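Local coordinates for malonyl CoA-acyl carrier protein transacylase (Burkholderia pseudomallei, PDB 3G87) that probably transfers the malonyl group of malonyl-CoA to holo acyl carrier protein, releasing free CoA, at residues Gly23-Phe26 against Asp27-Asp31; Val69-Leu72 against Thr73-Lys77; His91-Gly94 against Glu95-Ala98; Val249-Cys252 against Glu253-Tyr257. All blocks are in the same frame, centred on the assembly; numbering follows the deposited sequence.

Overall arrangement
All four contacts are local, one following another along the chain without nesting or crossing; each joins two continuous segments, so none closes a loop. Interaction 1 is the short helix 25-28 and the break before helix 30-40. Interaction 2 is a turn within the long helix 59-81; the two touch where the Leu25 and Phe29 side chains meet Leu72, Tyr75 and Ala76, their centres about 10 Å apart. Interaction 3 turns the chain from strand 87-90 of the parallel sheet into helix 94-101 and meets interaction 2 through Asn70 and Asn97. Interaction 4 starts helix 251-264 and reaches back to interaction 3, with Trp251 and Val249 against His91. Interactions 1 and 4 stand farthest apart, about 32 Å between centres.

Interaction 1: Gly23-Phe26 against Asp27-Asp31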
loop_
_atom_site.group_PDB
_atom_site.type_symbol
_atom_site.label_atom_id
_atom_site.label_comp_id
_atom_site.label_asym_id
_atom_site.label_seq_id
_atom_site.Cartn_x
_atom_site.Cartn_y
_atom_site.Cartn_z
ATOM N N GLY A 23 -14.855 -9.139 9.320
ATOM C CA GLY A 23 -15.847 -9.465 10.316
ATOM C C GLY A 23 -17.262 -9.432 9.807
ATOM O O GLY A 23 -17.568 -10.058 8.869
ATOM N N ALA A 24 -18.095 -8.637 10.428
ATOM C CA ALA A 24 -19.489 -8.570 10.087
ATOM C C ALA A 24 -19.783 -7.699 8.896
ATOM O O ALA A 24 -20.820 -7.780 8.340
ATOM C CB ALA A 24 -20.263 -8.159 11.244
ATOM N N LEU A 25 -18.813 -6.897 8.492
ATOM C CA LEU A 25 -18.884 -6.156 7.257
ATOM C C LEU A 25 -19.197 -6.983 6.050
ATOM O O LEU A 25 -19.781 -6.496 5.169
ATOM C CB LEU A 25 -17.599 -5.449 6.983
ATOM C CG LEU A 25 -17.300 -4.205 7.799
ATOM C CD1 LEU A 25 -15.893 -3.798 7.565
ATOM C CD2 LEU A 25 -18.257 -3.113 7.445
ATOM N N PHE A 26 -18.775 -8.224 6.008
ATOM C CA PHE A 26 -19.030 -9.065 4.862
ATOM C C PHE A 26 -20.485 -9.356 4.606
ATOM O O PHE A 26 -20.903 -9.336 3.531
ATOM C CB PHE A 26 -18.246 -10.377 4.928
ATOM C CG PHE A 26 -16.812 -10.222 4.603
ATOM C CD1 PHE A 26 -15.860 -10.310 5.560
ATOM C CD2 PHE A 26 -16.423 -9.958 3.349
ATOM C CE1 PHE A 26 -14.588 -10.126 5.242
ATOM C CE2 PHE A 26 -15.187 -9.795 3.072
ATOM C CZ PHE A 26 -14.262 -9.872 3.995
ATOM N N ASP A 27 -21.217 -9.674 5.627
ATOM C CA ASP A 27 -22.659 -9.880 5.547
ATOM C C ASP A 27 -23.411 -8.551 5.443
ATOM O O ASP A 27 -24.436 -8.506 4.771
ATOM C CB ASP A 27 -23.169 -10.604 6.798
ATOM C CG ASP A 27 -22.758 -12.071 6.860
ATOM O OD1 ASP A 27 -22.591 -12.753 5.812
ATOM O OD2 ASP A 27 -22.626 -12.530 8.005
ATOM N N ARG A 28 -22.938 -7.483 6.108
ATOM C CA ARG A 28 -23.550 -6.177 5.924
ATOM C C ARG A 28 -23.572 -5.812 4.459
ATOM O O ARG A 28 -24.581 -5.289 3.976
ATOM C CB ARG A 28 -22.815 -5.086 6.714
ATOM C CG ARG A 28 -23.356 -3.666 6.440
ATOM C CD ARG A 28 -22.537 -2.598 7.231
ATOM N NE ARG A 28 -23.049 -1.261 6.941
ATOM C CZ ARG A 28 -22.777 -0.168 7.644
ATOM N NH1 ARG A 28 -21.960 -0.240 8.693
ATOM N NH2 ARG A 28 -23.335 1.000 7.301
ATOM N N PHE A 29 -22.478 -6.112 3.754
ATOM C CA PHE A 29 -22.329 -5.786 2.329
ATOM C C PHE A 29 -22.433 -7.059 1.510
ATOM O O PHE A 29 -21.615 -7.340 0.641
ATOM C CB PHE A 29 -21.017 -5.005 2.070
ATOM C CG PHE A 29 -21.061 -3.592 2.613
ATOM C CD1 PHE A 29 -20.386 -3.251 3.759
ATOM C CD2 PHE A 29 -21.864 -2.613 2.011
ATOM C CE1 PHE A 29 -20.454 -1.930 4.290
ATOM C CE2 PHE A 29 -21.967 -1.325 2.558
ATOM C CZ PHE A 29 -21.261 -0.992 3.696
ATOM N N ALA A 30 -23.487 -7.816 1.785
ATOM C CA ALA A 30 -23.639 -9.163 1.260
ATOM C C ALA A 30 -23.531 -9.195 -0.254
ATOM O O ALA A 30 -22.979 -10.138 -0.784
ATOM C CB ALA A 30 -24.954 -9.746 1.709
ATOM N N ASP A 31 -24.062 -8.183 -0.943
ATOM C CA ASP A 31 -23.950 -8.117 -2.425
ATOM C C ASP A 31 -22.515 -7.820 -2.942
ATOM O O ASP A 31 -22.061 -8.477 -3.864
ATOM C CB ASP A 31 -24.908 -7.107 -3.033
ATOM C CG ASP A 31 -26.386 -7.543 -2.940
ATOM O OD1 ASP A 31 -26.717 -8.584 -2.285
ATOM O OD2 ASP A 31 -27.225 -6.795 -3.510
HETATM O O HOH W 1 -19.722 -11.196 8.038
HETATM O O HOH W 2 -20.906 -12.577 3.458
#
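Leu25 and Phe29 both hold CG beside the backbone N and opposite the carbonyl carbon (chi1 -75° and -71°), which lays the two side chains next to each other, pointing the same way. Their ends touch through Leu25 CD2 and Phe29 CE1, 4.0 Å apart, while the edge of the Phe29 ring faces Leu25 O. That same carbonyl takes the amide of Phe29, with Phe29 N 3.1 Å from Leu25 O. One step earlier, Arg28 N lies 3.1 Å from Ala24 O in a nearly straight bond, and Asp27 N bonds weakly to the same oxygen. Two waters bridge polar atoms of the turn: one links Gly23 O to the amide of Asp27, the other gives a 2.9 Å bond to Asp27 OD1 and a weak one to Phe26 O. Helix 25-28 ends at Arg28; Phe29 leaves helical geometry and occupies the N-cap position of helix 30-40. Leu25 and Phe29 rest on helix 59-81, Phe26 on helix 44-50, and extended Arg28 forms salt bridges with Glu79 and Asp80. The chemistry is thus divided: apolar packing and the charged end of Arg28 tie the short helix to its neighbours, while water bridges backbone and carboxylate around Asp27.

Interaction 2: Val69-Leu72 against Thr73-Lys77; sequences VNAL and TYYAK
A middle turn of the long helix 59-81 holds this contact, in which Thr73 folds its hydroxyl back onto the carbonyl of Val69 one turn earlier. Thr73 OG1 donates to Val69 O at 2.7 Å, and Thr73 N reaches the same oxygen at 3.0 Å. The two donors come from opposite faces of the carbonyl plane, the hydroxyl 37° out of it and the amide 20°, which lets one oxygen accept both. The hydroxyl gets there because OG1 sits beside the backbone N of its own residue (chi1 -53°), and its hydrogen-bonding capacity as a donor is thereby used inside the helix. Val69 CG1 passes obliquely across the threonine, 4.1 Å from Thr73 OG1. The following amides continue the i to i+4 ladder of an alpha helix: Tyr74 to Asn70, Tyr75 to Ala71 and Ala76 to Leu72, the last with Ala76 N 2.7 Å from Leu72 O. In the acyltransferase fold this helix packs on helix 94-101, which follows the probable nucleophile elbow; Ala71 and Tyr75 lie against Leu100, and Asn70 ND2 bonds to Pro12 O and Asn97 OD1. The Tyr75 ring comes obliquely to Ala71, with CD2 3.1 Å from Ala71 O and CE2 4.1 Å from Ala71 CB. Tyr74, its CG anti to the backbone N, presents its ring edge to Ala71 O, while its CD2 stands over one face of the Tyr75 ring, offset toward the rim. On another flank, Thr73 and Ala76 receive Leu25, and Leu72 meets Leu32 and Thr33.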
loop_
_atom_site.group_PDB
_atom_site.type_symbol
_atom_site.label_atom_id
_atom_site.label_comp_id
_atom_site.label_asym_id
_atom_site.label_seq_id
_atom_site.Cartn_x
_atom_site.Cartn_y
_atom_site.Cartn_z
ATOM N N VAL A 69 -11.545 -5.698 2.317
ATOM C CA VAL A 69 -11.705 -5.182 3.659
ATOM C C VAL A 69 -11.562 -3.659 3.703
ATOM O O VAL A 69 -12.422 -2.954 4.317
ATOM C CB VAL A 69 -10.866 -5.941 4.673
ATOM C CG1 VAL A 69 -10.952 -5.283 6.054
ATOM C CG2 VAL A 69 -11.378 -7.470 4.736
ATOM N N ASN A 70 -10.551 -3.121 3.036
ATOM C CA ASN A 70 -10.435 -1.679 3.006
ATOM C C ASN A 70 -11.714 -1.074 2.419
ATOM O O ASN A 70 -12.251 -0.116 2.957
ATOM C CB ASN A 70 -9.237 -1.248 2.151
ATOM C CG ASN A 70 -7.918 -1.547 2.794
ATOM O OD1 ASN A 70 -7.832 -2.038 3.943
ATOM N ND2 ASN A 70 -6.844 -1.256 2.056
ATOM N N ALA A 71 -12.183 -1.587 1.291
ATOM C CA ALA A 71 -13.403 -1.060 0.668
ATOM C C ALA A 71 -14.635 -1.097 1.566
ATOM O O ALA A 71 -15.381 -0.135 1.656
ATOM C CB ALA A 71 -13.702 -1.844 -0.606
ATOM N N LEU A 72 -14.896 -2.232 2.185
ATOM C CA LEU A 72 -16.099 -2.379 2.977
ATOM C C LEU A 72 -16.065 -1.430 4.161
ATOM O O LEU A 72 -17.055 -0.731 4.431
ATOM C CB LEU A 72 -16.228 -3.835 3.416
ATOM C CG LEU A 72 -17.166 -4.697 2.529
ATOM C CD1 LEU A 72 -17.064 -4.451 1.009
ATOM C CD2 LEU A 72 -16.979 -6.163 2.840
ATOM N N THR A 73 -14.913 -1.365 4.828
ATOM C CA THR A 73 -14.679 -0.404 5.897
ATOM C C THR A 73 -14.943 1.005 5.395
ATOM O O THR A 73 -15.638 1.768 6.068
ATOM C CB THR A 73 -13.269 -0.460 6.367
ATOM O OG1 THR A 73 -12.970 -1.802 6.692
ATOM C CG2 THR A 73 -13.109 0.369 7.621
ATOM N N TYR A 74 -14.433 1.330 4.210
ATOM C CA TYR A 74 -14.698 2.630 3.605
ATOM C C TYR A 74 -16.218 2.896 3.382
ATOM O O TYR A 74 -16.732 3.943 3.771
ATOM C CB TYR A 74 -13.899 2.743 2.337
ATOM C CG TYR A 74 -14.387 3.807 1.384
ATOM C CD1 TYR A 74 -14.089 5.180 1.592
ATOM C CD2 TYR A 74 -15.129 3.448 0.237
ATOM C CE1 TYR A 74 -14.590 6.154 0.691
ATOM C CE2 TYR A 74 -15.601 4.407 -0.629
ATOM C CZ TYR A 74 -15.331 5.726 -0.407
ATOM O OH TYR A 74 -15.808 6.614 -1.295
ATOM N N TYR A 75 -16.934 1.952 2.768
ATOM C CA TYR A 75 -18.397 2.059 2.678
ATOM C C TYR A 75 -19.109 2.138 4.033
ATOM O O TYR A 75 -19.994 2.959 4.186
ATOM C CB TYR A 75 -18.994 0.935 1.863
ATOM C CG TYR A 75 -18.499 0.856 0.424
ATOM C CD1 TYR A 75 -18.519 1.986 -0.443
ATOM C CD2 TYR A 75 -17.997 -0.346 -0.070
ATOM C CE1 TYR A 75 -18.059 1.891 -1.741
ATOM C CE2 TYR A 75 -17.522 -0.429 -1.367
ATOM C CZ TYR A 75 -17.582 0.665 -2.192
ATOM O OH TYR A 75 -17.129 0.495 -3.482
ATOM N N ALA A 76 -18.701 1.345 5.020
ATOM C CA ALA A 76 -19.294 1.511 6.348
ATOM C C ALA A 76 -19.081 2.952 6.859
ATOM O O ALA A 76 -19.993 3.614 7.315
ATOM C CB ALA A 76 -18.730 0.460 7.394
ATOM N N LYS A 77 -17.844 3.411 6.811
ATOM C CA LYS A 77 -17.536 4.734 7.232
ATOM C C LYS A 77 -18.387 5.774 6.510
ATOM O O LYS A 77 -18.901 6.678 7.147
ATOM C CB LYS A 77 -16.069 5.000 6.988
ATOM C CG LYS A 77 -15.642 6.421 7.324
ATOM C CD LYS A 77 -15.522 6.535 8.815
ATOM C CE LYS A 77 -15.080 7.914 9.191
ATOM N NZ LYS A 77 -14.993 7.905 10.687
#

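Interaction 3: His91-Gly94 against Glu95-Ala98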
loop_
_atom_site.group_PDB
_atom_site.type_symbol
_atom_site.label_atom_id
_atom_site.label_comp_id
_atom_site.label_asym_id
_atom_site.label_seq_id
_atom_site.Cartn_x
_atom_site.Cartn_y
_atom_site.Cartn_z
ATOM N N HIS A 91 -1.431 2.812 0.562
ATOM C CA HIS A 91 -0.080 2.285 0.615
ATOM C C HIS A 91 0.078 1.020 -0.219
ATOM O O HIS A 91 -0.326 -0.091 0.179
ATOM C CB HIS A 91 0.342 2.058 2.071
ATOM C CG HIS A 91 1.822 1.946 2.263
ATOM N ND1 HIS A 91 2.566 0.913 1.723
ATOM C CD2 HIS A 91 2.697 2.735 2.932
ATOM C CE1 HIS A 91 3.833 1.065 2.069
ATOM N NE2 HIS A 91 3.947 2.173 2.782
ATOM N N SER A 92 0.636 1.217 -1.408
ATOM C CA SER A 92 0.845 0.190 -2.414
ATOM C C SER A 92 -0.512 -0.431 -2.800
ATOM O O SER A 92 -1.250 0.182 -3.569
ATOM C CB SER A 92 1.911 -0.778 -1.928
ATOM O OG SER A 92 1.985 -1.881 -2.800
ATOM N N LEU A 93 -0.898 -1.574 -2.254
ATOM C CA LEU A 93 -2.235 -2.075 -2.420
ATOM C C LEU A 93 -3.316 -1.051 -2.120
ATOM O O LEU A 93 -4.171 -0.871 -2.883
ATOM C CB LEU A 93 -2.498 -3.366 -1.657
ATOM C CG LEU A 93 -3.849 -4.058 -1.805
ATOM C CD1 LEU A 93 -4.992 -3.458 -1.085
ATOM C CD2 LEU A 93 -4.209 -4.395 -3.193
ATOM N N GLY A 94 -3.238 -0.405 -0.983
ATOM C CA GLY A 94 -4.137 0.642 -0.600
ATOM C C GLY A 94 -4.412 1.758 -1.555
ATOM O O GLY A 94 -5.369 2.386 -1.444
ATOM N N GLU A 95 -3.564 1.954 -2.515
ATOM C CA GLU A 95 -3.776 2.924 -3.545
ATOM C C GLU A 95 -4.990 2.584 -4.424
ATOM O O GLU A 95 -5.691 3.432 -4.860
ATOM C CB GLU A 95 -2.484 3.126 -4.326
ATOM C CG GLU A 95 -2.503 4.067 -5.447
ATOM C CD GLU A 95 -1.168 4.669 -5.755
ATOM O OE1 GLU A 95 -0.679 4.537 -6.845
ATOM O OE2 GLU A 95 -0.610 5.307 -4.930
ATOM N N PHE A 96 -5.226 1.306 -4.607
ATOM C CA PHE A 96 -6.380 0.834 -5.276
ATOM C C PHE A 96 -7.663 1.215 -4.615
ATOM O O PHE A 96 -8.545 1.578 -5.270
ATOM C CB PHE A 96 -6.299 -0.647 -5.487
ATOM C CG PHE A 96 -5.383 -1.019 -6.554
ATOM C CD1 PHE A 96 -5.801 -1.108 -7.837
ATOM C CD2 PHE A 96 -4.074 -1.242 -6.286
ATOM C CE1 PHE A 96 -4.938 -1.415 -8.781
ATOM C CE2 PHE A 96 -3.248 -1.552 -7.234
ATOM C CZ PHE A 96 -3.665 -1.640 -8.487
ATOM N N ASN A 97 -7.725 1.168 -3.301
ATOM C CA ASN A 97 -8.877 1.691 -2.572
ATOM C C ASN A 97 -9.019 3.216 -2.594
ATOM O O ASN A 97 -10.145 3.699 -2.482
ATOM C CB ASN A 97 -8.849 1.237 -1.131
ATOM C CG ASN A 97 -8.957 -0.236 -1.007
ATOM O OD1 ASN A 97 -7.939 -0.928 -0.780
ATOM N ND2 ASN A 97 -10.194 -0.751 -1.123
ATOM N N ALA A 98 -7.911 3.957 -2.656
ATOM C CA ALA A 98 -7.924 5.447 -2.873
ATOM C C ALA A 98 -8.540 5.776 -4.230
ATOM O O ALA A 98 -9.406 6.642 -4.330
ATOM C CB ALA A 98 -6.482 6.036 -2.814
#
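Phe96 and Leu93 carry the close side of this buried turn: Phe96 CD2 comes within 3.4 Å of Leu93 O, which lies in the plane of the ring at its edge. The amide of Phe96 bonds to that oxygen too, Phe96 N 3.0 Å from Leu93 O, with the donor above the carbonyl plane. Just before it, Glu95 N takes Ser92 O at 3.1 Å from 58° out of the plane, and Ala98 N to Gly94 O, 3.2 Å, begins the regular helical spacing. Gly94, without a side chain, sits close to His91 N at the turn. The apolar side is looser, with Leu93 CD2 4.4 Å from Phe96 CD2; Leu93 CG, anti to the backbone N (chi1 -176°), also brings Leu93 CD1 to 3.9 Å from Asn97 OD1. The polar ends find partners beyond the turn: Asn97 ND2 with Tyr67 O, Glu95 with Asn226 and Tyr232. Ser92 has a positive phi of 59°, and its OG is hydrogen-bonded to His196 NE2 and Arg117 NH2. A strained serine between strand 87-90 and helix 94-101, in a Gly-His-Ser-Leu-Gly sequence, is consistent with the nucleophile elbow of the malonyl-CoA acyltransferases.

Interaction 4: Val249-Cys252 against Glu253-Tyr257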
loop_
_atom_site.group_PDB
_atom_site.type_symbol
_atom_site.label_atom_id
_atom_site.label_comp_id
_atom_site.label_asym_id
_atom_site.label_seq_id
_atom_site.Cartn_x
_atom_site.Cartn_y
_atom_site.Cartn_z
ATOM N N VAL A 249 7.708 3.278 -2.762
ATOM C CA VAL A 249 6.471 3.834 -2.284
ATOM C C VAL A 249 6.872 5.039 -1.482
ATOM O O VAL A 249 7.613 4.929 -0.469
ATOM C CB VAL A 249 5.735 2.852 -1.374
ATOM C CG1 VAL A 249 4.596 3.548 -0.631
ATOM C CG2 VAL A 249 5.208 1.665 -2.174
ATOM N N ARG A 250 6.387 6.198 -1.888
ATOM C CA ARG A 250 6.880 7.411 -1.212
ATOM C C ARG A 250 5.856 7.908 -0.242
ATOM O O ARG A 250 5.308 9.010 -0.385
ATOM C CB ARG A 250 7.285 8.459 -2.228
ATOM C CG ARG A 250 8.671 8.108 -2.866
ATOM C CD ARG A 250 8.886 8.890 -4.197
ATOM N NE ARG A 250 9.201 10.290 -3.984
ATOM C CZ ARG A 250 9.217 11.206 -4.953
ATOM N NH1 ARG A 250 8.886 10.871 -6.186
ATOM N NH2 ARG A 250 9.528 12.472 -4.679
ATOM N N TRP A 251 5.639 7.115 0.781
ATOM C CA TRP A 251 4.693 7.374 1.809
ATOM C C TRP A 251 4.891 8.638 2.638
ATOM O O TRP A 251 3.974 9.409 2.765
ATOM C CB TRP A 251 4.475 6.160 2.676
ATOM C CG TRP A 251 3.353 6.352 3.540
ATOM C CD1 TRP A 251 3.387 6.622 4.851
ATOM C CD2 TRP A 251 1.999 6.395 3.162
ATOM N NE1 TRP A 251 2.173 6.793 5.322
ATOM C CE2 TRP A 251 1.280 6.665 4.309
ATOM C CE3 TRP A 251 1.317 6.198 1.965
ATOM C CZ2 TRP A 251 -0.080 6.743 4.312
ATOM C CZ3 TRP A 251 -0.011 6.285 1.962
ATOM C CH2 TRP A 251 -0.714 6.560 3.126
ATOM N N CYS A 252 6.078 8.808 3.204
ATOM C CA CYS A 252 6.468 9.949 3.994
ATOM C C CYS A 252 6.268 11.257 3.264
ATOM O O CYS A 252 5.671 12.136 3.765
ATOM C CB CYS A 252 7.910 9.790 4.549
ATOM S SG CYS A 252 8.560 11.131 5.508
ATOM N N GLU A 253 6.791 11.335 2.060
ATOM C CA GLU A 253 6.655 12.477 1.187
ATOM C C GLU A 253 5.228 12.720 0.777
ATOM O O GLU A 253 4.864 13.785 0.531
ATOM C CB GLU A 253 7.478 12.303 -0.087
ATOM C CG GLU A 253 8.906 12.708 -0.056
ATOM C CD GLU A 253 9.658 12.267 -1.292
ATOM O OE1 GLU A 253 9.921 11.093 -1.444
ATOM O OE2 GLU A 253 9.940 13.083 -2.139
ATOM N N SER A 254 4.421 11.705 0.710
ATOM C CA SER A 254 3.034 11.883 0.357
ATOM C C SER A 254 2.261 12.532 1.488
ATOM O O SER A 254 1.576 13.460 1.301
ATOM C CB SER A 254 2.421 10.546 -0.046
ATOM O OG SER A 254 2.934 10.046 -1.217
ATOM N N ILE A 255 2.397 11.999 2.668
ATOM C CA ILE A 255 1.884 12.601 3.857
ATOM C C ILE A 255 2.374 14.029 4.024
ATOM O O ILE A 255 1.598 14.909 4.170
ATOM C CB ILE A 255 2.246 11.782 5.118
ATOM C CG1 ILE A 255 1.740 10.373 4.985
ATOM C CG2 ILE A 255 1.751 12.420 6.361
ATOM C CD1 ILE A 255 0.325 10.266 4.922
ATOM N N ARG A 256 3.672 14.229 4.011
ATOM C CA ARG A 256 4.271 15.581 4.101
ATOM C C ARG A 256 3.723 16.560 3.027
ATOM O O ARG A 256 3.500 17.757 3.288
ATOM C CB ARG A 256 5.802 15.472 4.021
ATOM C CG ARG A 256 6.433 15.081 5.353
ATOM C CD ARG A 256 7.974 14.940 5.262
ATOM N NE ARG A 256 8.631 15.031 6.557
ATOM C CZ ARG A 256 9.955 14.870 6.753
ATOM N NH1 ARG A 256 10.786 14.569 5.733
ATOM N NH2 ARG A 256 10.463 14.994 7.987
ATOM N N TYR A 257 3.476 16.055 1.815
ATOM C CA TYR A 257 2.842 16.881 0.820
ATOM C C TYR A 257 1.458 17.296 1.318
ATOM O O TYR A 257 1.073 18.434 1.135
ATOM C CB TYR A 257 2.729 16.165 -0.540
ATOM C CG TYR A 257 1.948 16.960 -1.581
ATOM C CD1 TYR A 257 2.536 18.047 -2.230
ATOM C CD2 TYR A 257 0.610 16.644 -1.894
ATOM C CE1 TYR A 257 1.810 18.801 -3.183
ATOM C CE2 TYR A 257 -0.118 17.385 -2.870
ATOM C CZ TYR A 257 0.496 18.449 -3.526
ATOM O OH TYR A 257 -0.184 19.216 -4.494
#
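The Arg250 side chain runs past Glu253 OE1 and turns its guanidinium edge to the carboxylate. Its CB lies 3.8 Å from Glu253 OE1, CG closes to 3.5 Å of that oxygen, and CD stays alongside it. A bend at chi3 (75°) then turns the end of the chain so that NE and NH2 face the carboxylate side-on. Arg250 NE bonds to Glu253 OE1 at 2.8 Å and Arg250 NH2 to Glu253 OE2 at 2.6 Å, both nearly straight, forming a two-pronged salt bridge. Both oxygens lie close to the guanidinium plane, yet each is met from above the carboxylate plane, since the two flat groups are turned 44° apart. The remaining nitrogen, NH1, bonds to Val227 O.

The Arg250 carbonyl is gripped as well: Ser254 OG donates to Arg250 O at 2.7 Å from above the carbonyl plane, and Ser254 N adds a weak bond. One residue on, Ile255 CG1 sits over one face of the Trp251 indole, 3.9 Å from the centroid of its five-membered ring, in a CH-pi contact; Ile255 CD1 presses on Trp251 CZ2 at 3.6 Å. Trp251 NE1 is buried there without a polar partner. Next along, Cys252 SG lies over one face of the Arg256 guanidinium, whose NE bonds to Thr291.

Trp251 and Ile255 face helix 279-289, and the indole also meets His91 beside the probable nucleophile. The arrangement is the N-terminal start of helix 251-264, with Arg250 at the N-cap position and its side chain paired three residues on.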